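Local coordinates for protein agmatine ureohydrolase (Thermoplasma volcanium GSS1, PDB 3PZL) that probably hydrolyses agmatine to putrescine and urea, using a pair of manganese ions in each subunit, at residues D148-S151 and S152-G155; S183-R186 and E187-E190. All coordinates share one frame; numbering follows the deposited sequence.

Contact 1 (148-155) precedes contact 2 (183-190) along the chain, and their centres lie about 11 Å apart. They illustrate how an α/β fold builds around its active site from loops: strands 138-143 and 176-180 are neighbours in the parallel eight-stranded sheet, and each contact lies in the chain that follows one of them. Contact 1 belongs to the loop leading to helix 163-171, and contact 2 forms the start of short helix 186-189. The two meet directly through a long, weak ion pair, Arg150 NH1 to Glu188 OE1 at 3.4 Å. Both also reach the same second subunit, so the loop that supplies a manganese ligand is joined to a subunit interface.

Contact 1: residues D148-S151 and S152-G155; sequences DFRS and SYMG. With MN (manganese (II) ion), chain F.
Arg150 and Tyr153 meet in the loop that continues the Asp-Ala-His-Ser-Asp manganese motif of the arginase family, whose last aspartate is Asp148. That residue places OD2 2.2 Å from one of the two manganese ions, while OD1 stays farther off at 2.8 Å. His124, Asp144 and Asp229 complete that ion's site. Two residues on, the loop turns from metal binding to packing. The side chain of Arg150 runs out extended (chi2 -179°), bringing CD and NE alongside the phenol; the Arg150 NE to Tyr153 CD1 distance is 3.9 Å. Guanidinium and ring are inclined by 35°, so the two groups lean together rather than stack. Tyr153 CE1 stands 4.1 Å above one guanidinium face, displaced toward its rim. Turned away from the phenol, Arg150 NH1 forms a salt bridge with Glu69 of a second subunit. With a leucine in place of Arg150, that glutamate would probably lose its charge partner across the interface, and the phenol the flat group leaning against it. Met154, present as selenomethionine, follows, its CG 3.7 Å above one face of the Tyr153 ring and offset toward the rim.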
# COMPACT_ATOMS: atom_id res chain seq x y z
N ASP B 148 12.25 13.34 -25.06
CA ASP B 148 11.79 12.13 -25.72
C ASP B 148 12.18 12.26 -27.19
O ASP B 148 11.33 12.28 -28.08
CB ASP B 148 10.27 11.96 -25.55
CG ASP B 148 9.76 12.45 -24.22
OD1 ASP B 148 10.38 12.17 -23.16
OD2 ASP B 148 8.71 13.13 -24.22
N PHE B 149 13.48 12.34 -27.42
CA PHE B 149 14.05 12.71 -28.71
C PHE B 149 15.03 11.63 -29.01
O PHE B 149 16.19 11.74 -28.67
CB PHE B 149 14.79 14.04 -28.56
CG PHE B 149 15.46 14.54 -29.81
CD1 PHE B 149 14.75 15.28 -30.76
CD2 PHE B 149 16.83 14.33 -29.99
CE1 PHE B 149 15.38 15.76 -31.90
CE2 PHE B 149 17.46 14.80 -31.11
CZ PHE B 149 16.73 15.52 -32.07
N ARG B 150 14.54 10.55 -29.62
CA ARG B 150 15.34 9.37 -29.85
C ARG B 150 14.85 8.86 -31.18
O ARG B 150 13.66 8.83 -31.43
CB ARG B 150 15.06 8.34 -28.75
CG ARG B 150 16.27 7.48 -28.34
CD ARG B 150 15.88 6.47 -27.25
NE ARG B 150 17.02 5.98 -26.47
CZ ARG B 150 17.25 6.26 -25.18
NH1 ARG B 150 16.44 7.05 -24.50
NH2 ARG B 150 18.29 5.76 -24.56
N SER B 151 15.76 8.46 -32.05
CA SER B 151 15.34 8.02 -33.37
C SER B 151 14.41 6.80 -33.30
O SER B 151 13.39 6.74 -33.99
CB SER B 151 16.55 7.79 -34.28
OG SER B 151 16.25 8.24 -35.60
N SER B 152 14.74 5.83 -32.44
CA SER B 152 13.87 4.68 -32.18
C SER B 152 14.18 3.99 -30.84
O SER B 152 15.29 4.09 -30.31
CB SER B 152 13.95 3.66 -33.32
OG SER B 152 12.97 2.66 -33.16
N TYR B 153 13.18 3.29 -30.29
CA TYR B 153 13.39 2.54 -29.05
C TYR B 153 12.61 1.23 -29.07
O TYR B 153 11.42 1.21 -29.41
CB TYR B 153 12.99 3.39 -27.87
CG TYR B 153 13.57 2.99 -26.56
CD1 TYR B 153 14.94 2.73 -26.42
CD2 TYR B 153 12.76 2.93 -25.41
CE1 TYR B 153 15.48 2.37 -25.17
CE2 TYR B 153 13.28 2.60 -24.17
CZ TYR B 153 14.63 2.32 -24.06
OH TYR B 153 15.11 1.99 -22.82
N MSE B 154 13.31 0.15 -28.72
CA MSE B 154 12.75 -1.22 -28.73
C MSE B 154 12.10 -1.52 -30.06
O MSE B 154 10.94 -1.94 -30.10
CB MSE B 154 11.70 -1.39 -27.63
CG MSE B 154 12.00 -0.63 -26.33
SE MSE B 154 13.35 -1.56 -25.27
CE MSE B 154 12.26 -2.29 -23.78
N GLY B 155 12.82 -1.28 -31.15
CA GLY B 155 12.32 -1.49 -32.52
C GLY B 155 11.01 -0.77 -32.77
O GLY B 155 10.09 -1.33 -33.39
MN MN F . 7.66 11.89 -22.78

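Contact 2: residues S183-R186 and E187-E190; sequences SVSR and EEFE
Backbone hydrogen bonds dominate where Ser185 meets Glu188 and Phe189. Ser185 O accepts twice, from Glu188 N at 2.7 Å and from Phe189 N at 3.2 Å, and the donors arrive from opposite faces of its carbonyl plane. The first stands well above that plane, whereas the second tilts only 20° from it and makes the straighter bond, with an angle of 161° at the hydrogen. One residue on, Glu190 N donates to Arg186 O at 2.7 Å.

The side chain of Glu188 turns back to the chain before the helix. With CG anti to its own carbonyl carbon (chi1 -37°) and the rest extended, its OE1 accepts a weak hydrogen bond from Ser185 N at 3.4 Å. Because Ser185 is the N-cap of helix 186-189 and Glu188 is the third residue after it, this weak bond is half of a capping box; the reciprocal one, from Glu188 N to Ser185 OG, is not made, since Glu188 N goes to Ser185 O. The other carboxylate oxygen, Glu188 OE2, is hydrogen-bonded to Ser147 OG, tying the cap to the neighbouring metal-binding loop.

Charge pairing takes a different form at Arg186 and Glu190. The bent arginine turns one face of its guanidinium to the Glu190 carboxylate, the two planes steeply inclined, and the salt bridge from Arg186 NH1 to Glu190 OE2 spans 3.5 Å with no N-H pointing at the oxygen. Glu190 OE1 sits 3.7 Å above the centre of the guanidinium face, a purely electrostatic approach.

Apolar contact comes from the other side of the turn. Val184 CG1 touches Phe189 CB at 4.1 Å and lies 3.8 Å from Glu188 OE2, while the Phe189 ring meets Tyr71 of the second subunit.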
# COMPACT_ATOMS: atom_id res chain seq x y z
N SER B 183 17.17 14.68 -18.05
CA SER B 183 17.55 13.29 -18.35
C SER B 183 17.62 13.11 -19.87
O SER B 183 16.59 13.12 -20.56
CB SER B 183 16.54 12.30 -17.71
OG SER B 183 16.66 10.96 -18.20
N VAL B 184 18.85 12.94 -20.38
CA VAL B 184 19.09 12.87 -21.83
C VAL B 184 20.07 11.78 -22.14
O VAL B 184 21.08 11.65 -21.47
CB VAL B 184 19.65 14.21 -22.38
CG1 VAL B 184 19.84 14.15 -23.94
CG2 VAL B 184 18.76 15.39 -21.98
N SER B 185 19.77 10.99 -23.15
CA SER B 185 20.68 9.96 -23.63
C SER B 185 21.67 10.56 -24.64
O SER B 185 21.28 11.23 -25.60
CB SER B 185 19.87 8.83 -24.26
OG SER B 185 20.34 8.48 -25.56
N ARG B 186 22.96 10.32 -24.40
CA ARG B 186 24.04 10.83 -25.28
C ARG B 186 23.81 10.71 -26.80
O ARG B 186 24.22 11.58 -27.58
CB ARG B 186 25.35 10.15 -24.92
CG ARG B 186 25.21 8.64 -24.90
CD ARG B 186 26.01 8.00 -26.03
NE ARG B 186 27.43 8.36 -25.92
CZ ARG B 186 28.37 7.95 -26.76
NH1 ARG B 186 29.63 8.34 -26.58
NH2 ARG B 186 28.05 7.15 -27.77
N GLU B 187 23.16 9.62 -27.20
CA GLU B 187 22.81 9.40 -28.59
C GLU B 187 21.93 10.52 -29.12
O GLU B 187 22.01 10.88 -30.30
CB GLU B 187 22.10 8.08 -28.71
CG GLU B 187 22.83 7.00 -27.98
CD GLU B 187 22.05 5.72 -27.92
OE1 GLU B 187 20.79 5.81 -27.94
OE2 GLU B 187 22.69 4.64 -27.89
N GLU B 188 21.11 11.08 -28.25
CA GLU B 188 20.29 12.24 -28.59
C GLU B 188 21.14 13.50 -28.57
O GLU B 188 21.16 14.25 -29.55
CB GLU B 188 19.13 12.40 -27.61
CG GLU B 188 18.51 11.08 -27.14
CD GLU B 188 17.52 11.27 -25.97
OE1 GLU B 188 17.24 10.29 -25.26
OE2 GLU B 188 17.01 12.39 -25.77
N PHE B 189 21.85 13.72 -27.46
CA PHE B 189 22.70 14.90 -27.28
C PHE B 189 23.78 15.05 -28.36
O PHE B 189 24.25 16.15 -28.63
CB PHE B 189 23.37 14.88 -25.90
CG PHE B 189 24.36 16.02 -25.69
CD1 PHE B 189 23.94 17.25 -25.16
CD2 PHE B 189 25.71 15.87 -26.03
CE1 PHE B 189 24.85 18.30 -24.98
CE2 PHE B 189 26.62 16.91 -25.85
CZ PHE B 189 26.19 18.13 -25.33
N GLU B 190 24.18 13.93 -28.95
CA GLU B 190 25.22 13.96 -29.95
C GLU B 190 24.65 14.13 -31.34
O GLU B 190 25.39 14.41 -32.29
CB GLU B 190 26.08 12.70 -29.88
CG GLU B 190 27.25 12.81 -28.87
CD GLU B 190 28.02 11.50 -28.73
OE1 GLU B 190 27.66 10.49 -29.40
OE2 GLU B 190 28.98 11.49 -27.92